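Long-range contacts in phosphoribosylamine--glycine ligase (Thermotoga maritima, PDB 1VKZ), which catalyses the ATP-dependent joining of glycine to 5-phosphoribosylamine, giving glycinamide ribonucleotide, a step of de novo purine biosynthesis: residues A199-I210 with I248-W257; Y39-N47 with D53-T64. All coordinates share one frame; numbering follows the deposited sequence.

Contact 1: A199-I210 with I248-W257; sequences AMAVVNGRNFVI and IEELFDKTLW
The hairpin that carries Phe208 and Ala201, strands 199-204 and 207-210 joined by a type II' turn from Asn204 to Asn207, lies against the helix of Phe252, with the axis of strand 207-210 9.6 Å from that of helix 248-257 and the two running at 149°. Between the layers the contact is almost wholly apolar, and no direct hydrogen bond crosses it. Phe252 lies across both strands on one face of the sheet: the methyl of Ala201 sits over one face of its ring, CB 4.1 Å from the ring centroid, while CD1 of Ile210 approaches it obliquely. Phe208 returns the gesture. Its CG stands between the backbone N and the carbonyl carbon (chi1 61°), a placement that lays the ring under Phe252, whose CB rests over the face 3.7 Å from the Phe208 centroid. The two rings are tilted by 30° and slid apart, so they barely overlap. At the rim of Phe208, CE1 comes 3.4 Å from Asp253 OD1, the carboxylate standing nearly perpendicular to the ring. One turn further on, Leu256 divides its methyls, CD1 going to Phe208 CD1 (3.5 Å) and CD2 to Val203 CG1 (3.8 Å). At the turn, Arg206 bends at chi2 and chi3 to run alongside Trp257, whose CB lies over the guanidinium, while Arg206 NH1 forms a salt bridge with Glu260. Tyr266 touches Val203, and Leu272 touches Phe252. The hairpin forms one edge of the antiparallel sheet continued by strands 269-277 and 280-287, and helix 242-261 packing on it is characteristic of the alpha+beta architecture of the ATP-grasp fold.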
loop_
_atom_site.group_PDB
_atom_site.type_symbol
_atom_site.label_atom_id
_atom_site.label_comp_id
_atom_site.label_asym_id
_atom_site.label_seq_id
_atom_site.Cartn_x
_atom_site.Cartn_y
_atom_site.Cartn_z
ATOM N N ALA A 199 -2.154 -9.648 -0.239
ATOM C CA ALA A 199 -1.879 -10.187 -1.540
ATOM C C ALA A 199 -2.059 -9.083 -2.595
ATOM O O ALA A 199 -2.952 -8.290 -2.509
ATOM C CB ALA A 199 -2.749 -11.362 -1.780
HETATM N N MSE A 200 -1.167 -9.045 -3.565
HETATM C CA MSE A 200 -1.089 -7.989 -4.550
HETATM C C MSE A 200 -0.980 -8.585 -5.927
HETATM O O MSE A 200 -0.274 -9.562 -6.164
HETATM C CB MSE A 200 0.159 -7.120 -4.318
HETATM C CG MSE A 200 -0.104 -5.779 -3.659
HETATM SE SE MSE A 200 1.451 -5.160 -2.573
HETATM C CE MSE A 200 0.975 -6.315 -0.952
ATOM N N ALA A 201 -1.645 -7.959 -6.866
ATOM C CA ALA A 201 -1.574 -8.436 -8.223
ATOM C C ALA A 201 -1.534 -7.290 -9.240
ATOM O O ALA A 201 -2.102 -6.195 -9.029
ATOM C CB ALA A 201 -2.732 -9.364 -8.491
ATOM N N VAL A 202 -0.848 -7.576 -10.346
ATOM C CA VAL A 202 -0.965 -6.789 -11.573
ATOM C C VAL A 202 -2.119 -7.403 -12.328
ATOM O O VAL A 202 -2.198 -8.614 -12.461
ATOM C CB VAL A 202 0.318 -6.819 -12.443
ATOM C CG1 VAL A 202 0.241 -5.765 -13.506
ATOM C CG2 VAL A 202 1.565 -6.575 -11.601
ATOM N N VAL A 203 -2.996 -6.547 -12.818
ATOM C CA VAL A 203 -4.311 -6.918 -13.294
ATOM C C VAL A 203 -4.642 -6.220 -14.635
ATOM O O VAL A 203 -4.340 -5.036 -14.825
ATOM C CB VAL A 203 -5.392 -6.527 -12.283
ATOM C CG1 VAL A 203 -6.780 -6.801 -12.866
ATOM C CG2 VAL A 203 -5.212 -7.267 -10.961
ATOM N N ASN A 204 -5.251 -6.986 -15.546
ATOM C CA ASN A 204 -5.851 -6.482 -16.803
ATOM C C ASN A 204 -7.126 -7.238 -17.012
ATOM O O ASN A 204 -7.101 -8.394 -17.416
ATOM C CB ASN A 204 -4.923 -6.700 -18.023
ATOM C CG ASN A 204 -5.574 -6.282 -19.376
ATOM O OD1 ASN A 204 -6.427 -5.379 -19.456
ATOM N ND2 ASN A 204 -5.134 -6.932 -20.441
ATOM N N GLY A 205 -8.238 -6.583 -16.710
ATOM C CA GLY A 205 -9.551 -7.167 -16.849
ATOM C C GLY A 205 -9.625 -8.367 -15.957
ATOM O O GLY A 205 -9.553 -8.208 -14.749
ATOM N N ARG A 206 -9.729 -9.563 -16.544
ATOM C CA ARG A 206 -9.840 -10.807 -15.780
ATOM C C ARG A 206 -8.520 -11.539 -15.611
ATOM O O ARG A 206 -8.433 -12.473 -14.823
ATOM C CB ARG A 206 -10.856 -11.735 -16.428
ATOM C CG ARG A 206 -12.286 -11.281 -16.241
ATOM C CD ARG A 206 -12.902 -11.678 -14.915
ATOM N NE ARG A 206 -13.397 -13.059 -14.860
ATOM C CZ ARG A 206 -14.490 -13.498 -15.471
ATOM N NH1 ARG A 206 -15.210 -12.678 -16.223
ATOM N NH2 ARG A 206 -14.860 -14.775 -15.360
ATOM N N ASN A 207 -7.493 -11.102 -16.333
ATOM C CA ASN A 207 -6.154 -11.620 -16.170
ATOM C C ASN A 207 -5.448 -10.927 -15.035
ATOM O O ASN A 207 -5.597 -9.725 -14.882
ATOM C CB ASN A 207 -5.393 -11.381 -17.448
ATOM C CG ASN A 207 -6.116 -11.930 -18.611
ATOM O OD1 ASN A 207 -6.670 -13.018 -18.509
ATOM N ND2 ASN A 207 -6.181 -11.172 -19.714
ATOM N N PHE A 208 -4.689 -11.685 -14.241
ATOM C CA PHE A 208 -3.861 -11.121 -13.175
ATOM C C PHE A 208 -2.625 -11.984 -12.896
ATOM O O PHE A 208 -2.636 -13.191 -13.136
ATOM C CB PHE A 208 -4.675 -10.941 -11.877
ATOM C CG PHE A 208 -5.224 -12.227 -11.312
ATOM C CD1 PHE A 208 -6.429 -12.737 -11.754
ATOM C CD2 PHE A 208 -4.555 -12.904 -10.340
ATOM C CE1 PHE A 208 -6.941 -13.926 -11.227
ATOM C CE2 PHE A 208 -5.058 -14.101 -9.830
ATOM C CZ PHE A 208 -6.250 -14.602 -10.278
ATOM N N VAL A 209 -1.570 -11.365 -12.374
ATOM C CA VAL A 209 -0.447 -12.123 -11.832
ATOM C C VAL A 209 -0.299 -11.704 -10.401
ATOM O O VAL A 209 -0.359 -10.523 -10.089
ATOM C CB VAL A 209 0.878 -11.972 -12.640
ATOM C CG1 VAL A 209 0.577 -11.970 -14.127
ATOM C CG2 VAL A 209 1.667 -10.736 -12.287
ATOM N N ILE A 210 -0.136 -12.676 -9.515
ATOM C CA ILE A 210 0.091 -12.389 -8.092
ATOM C C ILE A 210 1.565 -12.116 -7.858
ATOM O O ILE A 210 2.412 -12.842 -8.324
ATOM C CB ILE A 210 -0.395 -13.543 -7.219
ATOM C CG1 ILE A 210 -1.903 -13.694 -7.363
ATOM C CG2 ILE A 210 -0.058 -13.256 -5.763
ATOM C CD1 ILE A 210 -2.497 -14.781 -6.575
ATOM N N ILE A 248 -6.516 -17.798 -2.498
ATOM C CA ILE A 248 -6.206 -16.389 -2.733
ATOM C C ILE A 248 -6.466 -16.020 -4.167
ATOM O O ILE A 248 -6.986 -14.934 -4.448
ATOM C CB ILE A 248 -4.740 -16.046 -2.325
ATOM C CG1 ILE A 248 -4.648 -15.929 -0.794
ATOM C CG2 ILE A 248 -4.307 -14.720 -2.913
ATOM C CD1 ILE A 248 -3.233 -15.679 -0.232
ATOM N N GLU A 249 -6.084 -16.922 -5.070
ATOM C CA GLU A 249 -6.344 -16.774 -6.501
ATOM C C GLU A 249 -7.831 -16.675 -6.789
ATOM O O GLU A 249 -8.259 -15.896 -7.626
ATOM C CB GLU A 249 -5.808 -17.983 -7.258
ATOM C CG GLU A 249 -4.295 -18.043 -7.395
ATOM C CD GLU A 249 -3.836 -19.228 -8.243
ATOM O OE1 GLU A 249 -4.291 -20.367 -7.988
ATOM O OE2 GLU A 249 -3.004 -19.030 -9.165
ATOM N N GLU A 250 -8.601 -17.494 -6.082
ATOM C CA GLU A 250 -10.045 -17.553 -6.239
ATOM C C GLU A 250 -10.691 -16.264 -5.767
ATOM O O GLU A 250 -11.677 -15.831 -6.348
ATOM C CB GLU A 250 -10.592 -18.762 -5.474
ATOM C CG GLU A 250 -12.086 -18.997 -5.614
ATOM C CD GLU A 250 -12.531 -20.340 -5.029
ATOM O OE1 GLU A 250 -11.849 -21.380 -5.286
ATOM O OE2 GLU A 250 -13.573 -20.361 -4.322
ATOM N N LEU A 251 -10.129 -15.643 -4.725
ATOM C CA LEU A 251 -10.574 -14.307 -4.284
ATOM C C LEU A 251 -10.357 -13.256 -5.359
ATOM O O LEU A 251 -11.231 -12.396 -5.582
ATOM C CB LEU A 251 -9.867 -13.886 -2.990
ATOM C CG LEU A 251 -10.345 -14.576 -1.712
ATOM C CD1 LEU A 251 -9.495 -14.153 -0.482
ATOM C CD2 LEU A 251 -11.844 -14.338 -1.483
ATOM N N PHE A 252 -9.195 -13.305 -6.007
ATOM C CA PHE A 252 -8.901 -12.422 -7.141
ATOM C C PHE A 252 -9.859 -12.630 -8.312
ATOM O O PHE A 252 -10.387 -11.651 -8.868
ATOM C CB PHE A 252 -7.469 -12.625 -7.605
ATOM C CG PHE A 252 -6.474 -11.837 -6.838
ATOM C CD1 PHE A 252 -6.479 -10.462 -6.900
ATOM C CD2 PHE A 252 -5.519 -12.467 -6.063
ATOM C CE1 PHE A 252 -5.552 -9.734 -6.183
ATOM C CE2 PHE A 252 -4.588 -11.748 -5.361
ATOM C CZ PHE A 252 -4.600 -10.392 -5.420
ATOM N N ASP A 253 -10.095 -13.894 -8.665
ATOM C CA ASP A 253 -11.012 -14.203 -9.748
ATOM C C ASP A 253 -12.418 -13.680 -9.481
ATOM O O ASP A 253 -13.036 -13.106 -10.386
ATOM C CB ASP A 253 -11.064 -15.709 -10.049
ATOM C CG ASP A 253 -10.170 -16.108 -11.224
ATOM O OD1 ASP A 253 -9.918 -15.242 -12.119
ATOM O OD2 ASP A 253 -9.694 -17.277 -11.333
ATOM N N LYS A 254 -12.936 -13.888 -8.269
ATOM C CA LYS A 254 -14.330 -13.548 -7.986
ATOM C C LYS A 254 -14.486 -12.042 -7.904
ATOM O O LYS A 254 -15.499 -11.501 -8.319
ATOM C CB LYS A 254 -14.843 -14.225 -6.724
ATOM C CG LYS A 254 -15.520 -15.602 -6.900
ATOM C CD LYS A 254 -15.998 -16.103 -5.516
ATOM C CE LYS A 254 -17.126 -17.146 -5.570
ATOM N NZ LYS A 254 -16.640 -18.563 -5.759
ATOM N N THR A 255 -13.440 -11.373 -7.425
ATOM C CA THR A 255 -13.363 -9.906 -7.393
ATOM C C THR A 255 -13.325 -9.310 -8.782
ATOM O O THR A 255 -14.019 -8.337 -9.065
ATOM C CB THR A 255 -12.120 -9.464 -6.621
ATOM O OG1 THR A 255 -12.224 -9.888 -5.255
ATOM C CG2 THR A 255 -12.043 -7.934 -6.524
ATOM N N LEU A 256 -12.514 -9.879 -9.655
ATOM C CA LEU A 256 -12.438 -9.386 -11.029
ATOM C C LEU A 256 -13.685 -9.673 -11.841
ATOM O O LEU A 256 -14.105 -8.837 -12.668
ATOM C CB LEU A 256 -11.202 -9.942 -11.714
ATOM C CG LEU A 256 -9.947 -9.492 -10.983
ATOM C CD1 LEU A 256 -8.713 -10.086 -11.616
ATOM C CD2 LEU A 256 -9.906 -7.969 -10.947
ATOM N N TRP A 257 -14.275 -10.848 -11.641
ATOM C CA TRP A 257 -15.572 -11.162 -12.256
ATOM C C TRP A 257 -16.613 -10.132 -11.813
ATOM O O TRP A 257 -17.336 -9.570 -12.659
ATOM C CB TRP A 257 -16.017 -12.598 -11.946
ATOM C CG TRP A 257 -17.469 -12.839 -12.145
ATOM C CD1 TRP A 257 -18.369 -13.236 -11.202
ATOM C CD2 TRP A 257 -18.205 -12.665 -13.353
ATOM N NE1 TRP A 257 -19.623 -13.326 -11.747
ATOM C CE2 TRP A 257 -19.549 -12.973 -13.073
ATOM C CE3 TRP A 257 -17.867 -12.250 -14.654
ATOM C CZ2 TRP A 257 -20.549 -12.900 -14.044
ATOM C CZ3 TRP A 257 -18.863 -12.168 -15.618
ATOM C CH2 TRP A 257 -20.178 -12.493 -15.310
HETATM O O HOH W 1 -12.114 -6.866 -14.691
#

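Contact 2: Y39-N47 with D53-T64; sequences YEVHFYPGN and DGTNHPYEGEKT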
loop_
_atom_site.group_PDB
_atom_site.type_symbol
_atom_site.label_atom_id
_atom_site.label_comp_id
_atom_site.label_asym_id
_atom_site.label_seq_id
_atom_site.Cartn_x
_atom_site.Cartn_y
_atom_site.Cartn_z
ATOM N N TYR A 39 13.953 2.623 -19.539
ATOM C CA TYR A 39 12.864 3.562 -19.833
ATOM C C TYR A 39 13.143 4.970 -19.287
ATOM O O TYR A 39 13.892 5.133 -18.314
ATOM C CB TYR A 39 11.544 3.046 -19.280
ATOM C CG TYR A 39 11.072 1.797 -19.960
ATOM C CD1 TYR A 39 10.334 1.857 -21.136
ATOM C CD2 TYR A 39 11.356 0.560 -19.432
ATOM C CE1 TYR A 39 9.908 0.700 -21.775
ATOM C CE2 TYR A 39 10.926 -0.597 -20.051
ATOM C CZ TYR A 39 10.211 -0.527 -21.221
ATOM O OH TYR A 39 9.817 -1.691 -21.842
ATOM N N GLU A 40 12.544 5.973 -19.932
ATOM C CA GLU A 40 12.687 7.370 -19.531
ATOM C C GLU A 40 11.598 7.627 -18.510
ATOM O O GLU A 40 10.419 7.452 -18.808
ATOM C CB GLU A 40 12.509 8.282 -20.750
ATOM C CG GLU A 40 13.307 9.586 -20.734
ATOM C CD GLU A 40 12.824 10.582 -21.790
ATOM O OE1 GLU A 40 11.638 10.968 -21.728
ATOM O OE2 GLU A 40 13.623 10.994 -22.672
ATOM N N VAL A 41 11.981 8.025 -17.299
ATOM C CA VAL A 41 11.053 8.028 -16.198
ATOM C C VAL A 41 10.842 9.444 -15.691
ATOM O O VAL A 41 11.781 10.177 -15.425
ATOM C CB VAL A 41 11.495 6.995 -15.103
ATOM C CG1 VAL A 41 10.762 7.183 -13.779
ATOM C CG2 VAL A 41 11.285 5.564 -15.616
ATOM N N HIS A 42 9.578 9.826 -15.598
ATOM C CA HIS A 42 9.188 11.101 -15.044
ATOM C C HIS A 42 8.371 10.896 -13.765
ATOM O O HIS A 42 7.413 10.121 -13.729
ATOM C CB HIS A 42 8.395 11.883 -16.076
ATOM C CG HIS A 42 9.099 12.014 -17.387
ATOM N ND1 HIS A 42 9.966 13.047 -17.669
ATOM C CD2 HIS A 42 9.104 11.210 -18.474
ATOM C CE1 HIS A 42 10.462 12.883 -18.882
ATOM N NE2 HIS A 42 9.953 11.773 -19.391
ATOM N N PHE A 43 8.761 11.606 -12.715
ATOM C CA PHE A 43 8.058 11.541 -11.455
ATOM C C PHE A 43 7.316 12.841 -11.186
ATOM O O PHE A 43 7.792 13.922 -11.522
ATOM C CB PHE A 43 9.022 11.325 -10.347
ATOM C CG PHE A 43 9.921 10.161 -10.526
ATOM C CD1 PHE A 43 11.156 10.313 -11.154
ATOM C CD2 PHE A 43 9.610 8.936 -9.950
ATOM C CE1 PHE A 43 12.052 9.239 -11.244
ATOM C CE2 PHE A 43 10.491 7.888 -10.035
ATOM C CZ PHE A 43 11.741 8.052 -10.699
ATOM N N TYR A 44 6.146 12.723 -10.577
ATOM C CA TYR A 44 5.252 13.859 -10.368
ATOM C C TYR A 44 4.656 13.826 -8.954
ATOM O O TYR A 44 3.666 13.131 -8.744
ATOM C CB TYR A 44 4.116 13.796 -11.363
ATOM C CG TYR A 44 4.536 13.746 -12.805
ATOM C CD1 TYR A 44 4.928 12.547 -13.395
ATOM C CD2 TYR A 44 4.524 14.890 -13.596
ATOM C CE1 TYR A 44 5.313 12.509 -14.730
ATOM C CE2 TYR A 44 4.908 14.852 -14.939
ATOM C CZ TYR A 44 5.282 13.658 -15.479
ATOM O OH TYR A 44 5.661 13.620 -16.757
ATOM N N PRO A 45 5.213 14.559 -7.985
ATOM C CA PRO A 45 6.423 15.384 -8.116
ATOM C C PRO A 45 7.745 14.727 -7.735
ATOM O O PRO A 45 8.760 15.386 -7.727
ATOM C CB PRO A 45 6.130 16.531 -7.154
ATOM C CG PRO A 45 5.367 15.878 -6.066
ATOM C CD PRO A 45 4.608 14.728 -6.663
ATOM N N GLY A 46 7.753 13.442 -7.434
ATOM C CA GLY A 46 8.944 12.830 -6.892
ATOM C C GLY A 46 9.464 13.484 -5.608
ATOM O O GLY A 46 8.713 14.088 -4.821
ATOM N N ASN A 47 10.771 13.320 -5.404
ATOM C CA ASN A 47 11.505 13.896 -4.294
ATOM C C ASN A 47 12.986 13.961 -4.671
ATOM O O ASN A 47 13.366 13.597 -5.761
ATOM C CB ASN A 47 11.290 13.026 -3.074
ATOM C CG ASN A 47 11.628 11.594 -3.332
ATOM O OD1 ASN A 47 12.773 11.276 -3.688
ATOM N ND2 ASN A 47 10.628 10.710 -3.199
ATOM N N ASP A 53 17.099 8.536 -10.872
ATOM C CA ASP A 53 16.573 7.587 -11.820
ATOM C C ASP A 53 15.616 8.210 -12.820
ATOM O O ASP A 53 15.184 7.541 -13.724
ATOM C CB ASP A 53 15.966 6.439 -11.033
ATOM C CG ASP A 53 16.973 5.841 -10.067
ATOM O OD1 ASP A 53 18.074 5.514 -10.561
ATOM O OD2 ASP A 53 16.814 5.736 -8.822
ATOM N N GLY A 54 15.333 9.499 -12.700
ATOM C CA GLY A 54 14.501 10.185 -13.686
ATOM C C GLY A 54 14.411 11.675 -13.397
ATOM O O GLY A 54 15.166 12.184 -12.601
ATOM N N THR A 55 13.502 12.371 -14.068
ATOM C CA THR A 55 13.321 13.801 -13.873
ATOM C C THR A 55 12.018 14.052 -13.136
ATOM O O THR A 55 10.976 13.552 -13.539
ATOM C CB THR A 55 13.280 14.536 -15.239
ATOM O OG1 THR A 55 12.968 13.589 -16.261
ATOM C CG2 THR A 55 14.654 15.081 -15.649
ATOM N N ASN A 56 12.096 14.862 -12.089
ATOM C CA ASN A 56 10.935 15.274 -11.319
ATOM C C ASN A 56 10.214 16.494 -11.928
ATOM O O ASN A 56 10.848 17.465 -12.312
ATOM C CB ASN A 56 11.381 15.618 -9.894
ATOM C CG ASN A 56 11.864 14.423 -9.120
ATOM O OD1 ASN A 56 11.706 13.289 -9.550
ATOM N ND2 ASN A 56 12.446 14.674 -7.941
ATOM N N HIS A 57 8.890 16.444 -11.981
ATOM C CA HIS A 57 8.086 17.569 -12.435
ATOM C C HIS A 57 6.949 17.773 -11.450
ATOM O O HIS A 57 6.495 16.831 -10.831
ATOM C CB HIS A 57 7.510 17.308 -13.841
ATOM C CG HIS A 57 8.486 16.683 -14.779
ATOM N ND1 HIS A 57 9.093 17.382 -15.795
ATOM C CD2 HIS A 57 9.010 15.437 -14.813
ATOM C CE1 HIS A 57 9.935 16.587 -16.433
ATOM N NE2 HIS A 57 9.906 15.401 -15.854
ATOM N N PRO A 58 6.490 19.002 -11.288
ATOM C CA PRO A 58 5.322 19.252 -10.461
ATOM C C PRO A 58 4.061 18.607 -11.025
ATOM O O PRO A 58 3.838 18.624 -12.237
ATOM C CB PRO A 58 5.198 20.787 -10.469
ATOM C CG PRO A 58 5.962 21.245 -11.667
ATOM C CD PRO A 58 7.065 20.247 -11.841
ATOM N N TYR A 59 3.251 18.027 -10.148
ATOM C CA TYR A 59 1.957 17.490 -10.549
ATOM C C TYR A 59 0.909 18.604 -10.417
ATOM O O TYR A 59 0.852 19.316 -9.410
ATOM C CB TYR A 59 1.588 16.273 -9.696
ATOM C CG TYR A 59 0.262 15.665 -10.084
ATOM C CD1 TYR A 59 0.118 14.987 -11.283
ATOM C CD2 TYR A 59 -0.851 15.789 -9.252
ATOM C CE1 TYR A 59 -1.090 14.432 -11.657
ATOM C CE2 TYR A 59 -2.086 15.250 -9.612
ATOM C CZ TYR A 59 -2.201 14.569 -10.822
ATOM O OH TYR A 59 -3.418 14.028 -11.187
ATOM N N GLU A 60 0.077 18.761 -11.435
ATOM C CA GLU A 60 -0.921 19.826 -11.434
ATOM C C GLU A 60 -2.251 19.314 -12.007
ATOM O O GLU A 60 -2.909 19.990 -12.817
ATOM C CB GLU A 60 -0.378 21.044 -12.204
ATOM C CG GLU A 60 0.783 21.756 -11.498
ATOM C CD GLU A 60 1.460 22.805 -12.367
ATOM O OE1 GLU A 60 2.200 22.409 -13.291
ATOM O OE2 GLU A 60 1.260 24.021 -12.125
ATOM N N GLY A 61 -2.633 18.107 -11.573
ATOM C CA GLY A 61 -3.916 17.508 -11.952
ATOM C C GLY A 61 -4.045 17.202 -13.436
ATOM O O GLY A 61 -3.088 16.761 -14.080
ATOM N N GLU A 62 -5.239 17.439 -13.965
ATOM C CA GLU A 62 -5.537 17.233 -15.384
ATOM C C GLU A 62 -4.583 17.958 -16.357
ATOM O O GLU A 62 -4.429 17.521 -17.499
ATOM C CB GLU A 62 -6.982 17.660 -15.702
ATOM C CG GLU A 62 -8.024 16.552 -15.627
ATOM C CD GLU A 62 -9.267 16.873 -16.460
ATOM O OE1 GLU A 62 -9.617 18.072 -16.576
ATOM O OE2 GLU A 62 -9.892 15.937 -17.015
ATOM N N LYS A 63 -3.977 19.066 -15.930
ATOM C CA LYS A 63 -3.023 19.791 -16.780
ATOM C C LYS A 63 -1.761 18.940 -16.987
ATOM O O LYS A 63 -1.205 18.879 -18.087
ATOM C CB LYS A 63 -2.668 21.153 -16.161
ATOM C CG LYS A 63 -1.989 22.139 -17.123
ATOM C CD LYS A 63 -0.987 23.044 -16.392
ATOM C CE LYS A 63 -1.652 24.212 -15.661
ATOM N NZ LYS A 63 -1.522 25.504 -16.405
ATOM N N THR A 64 -1.326 18.282 -15.920
ATOM C CA THR A 64 -0.200 17.365 -15.977
ATOM C C THR A 64 -0.475 16.189 -16.901
ATOM O O THR A 64 0.375 15.825 -17.717
ATOM C CB THR A 64 0.101 16.837 -14.578
ATOM O OG1 THR A 64 0.663 17.890 -13.780
ATOM C CG2 THR A 64 1.171 15.717 -14.608
HETATM O O HOH W 2 15.239 7.288 -16.146
#
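His42 and His57 meet through their ring nitrogens beside a short parallel strand pairing, in which His42 lies opposite Thr55 and Phe43 opposite Asn56. Three backbone bonds hold the ladder: Thr55 N gives to Val41 O, Phe43 N to Thr55 O, and His57 N to Phe43 O at 2.8 Å. Phe43 thus uses both its N-H and its carbonyl on the two residues that flank Asn56. His42 is gripped at both nitrogens. ND1 shares a hydrogen bond of 3.0 Å with His57 NE2, which lies in the plane of the His42 ring, and either may be the donor; His42 NE2 gives to Glu40 OE1 from the anti side, tilted out of the carboxylate plane. That carboxylate could favour a protonated histidine. This pairing extends the parallel sheet of the N domain, a Rossmann-like fold, placing strand 55-56 at the margin beside 40-43, whose other neighbour is strand 17-22. Beyond the ladder the chain turns at Tyr44 into a cis peptide before Pro45, and His57 O receives CA-H contacts from both residues, 3.3 Å from Tyr44 CA and 3.1 Å from Pro45 CA. The Tyr44 ring, with CG anti to the carbonyl carbon (chi1 -56°), brings CD2 to 3.6 Å from Thr64 CG2, and its hydroxyl bonds to His19. Asn56 closes the loop: its ND2 gives to Asn47 O at 2.6 Å, from above that carbonyl's plane, while OD1 bonds to Thr50 and the amide stands perpendicular to the Phe43 ring. With an alanine in its place both hydrogen bonds of the side-chain amide go, and Asn47 O, though also bonded to Thr50, would probably lose a partner, leaving the segment around Asn47 less firmly tied to strand 55-56. Asp53 OD2 is hydrogen-bonded to His28 NE2.

Overall arrangement
The two contacts illustrate how one chain builds separate domains from different kinds of pairing. Contact 2, strand on strand, belongs to the N domain, whereas contact 1, helix on sheet, belongs to the ATP-grasp part, and contact 2 closes in sequence before contact 1 opens. Their centres lie 29 Å apart and their nearest atoms about 13 Å, without touching. Contact 1 is the nearer to the predicted nucleotide and metal sites: Ser198, in the predicted ATP-binding region, directly precedes strand residues 199-204, and the side chain of Met200, pointing away from the helix, is about 7 Å from that of Asn287, a predicted magnesium ligand. Contact 2 is remote from these sites.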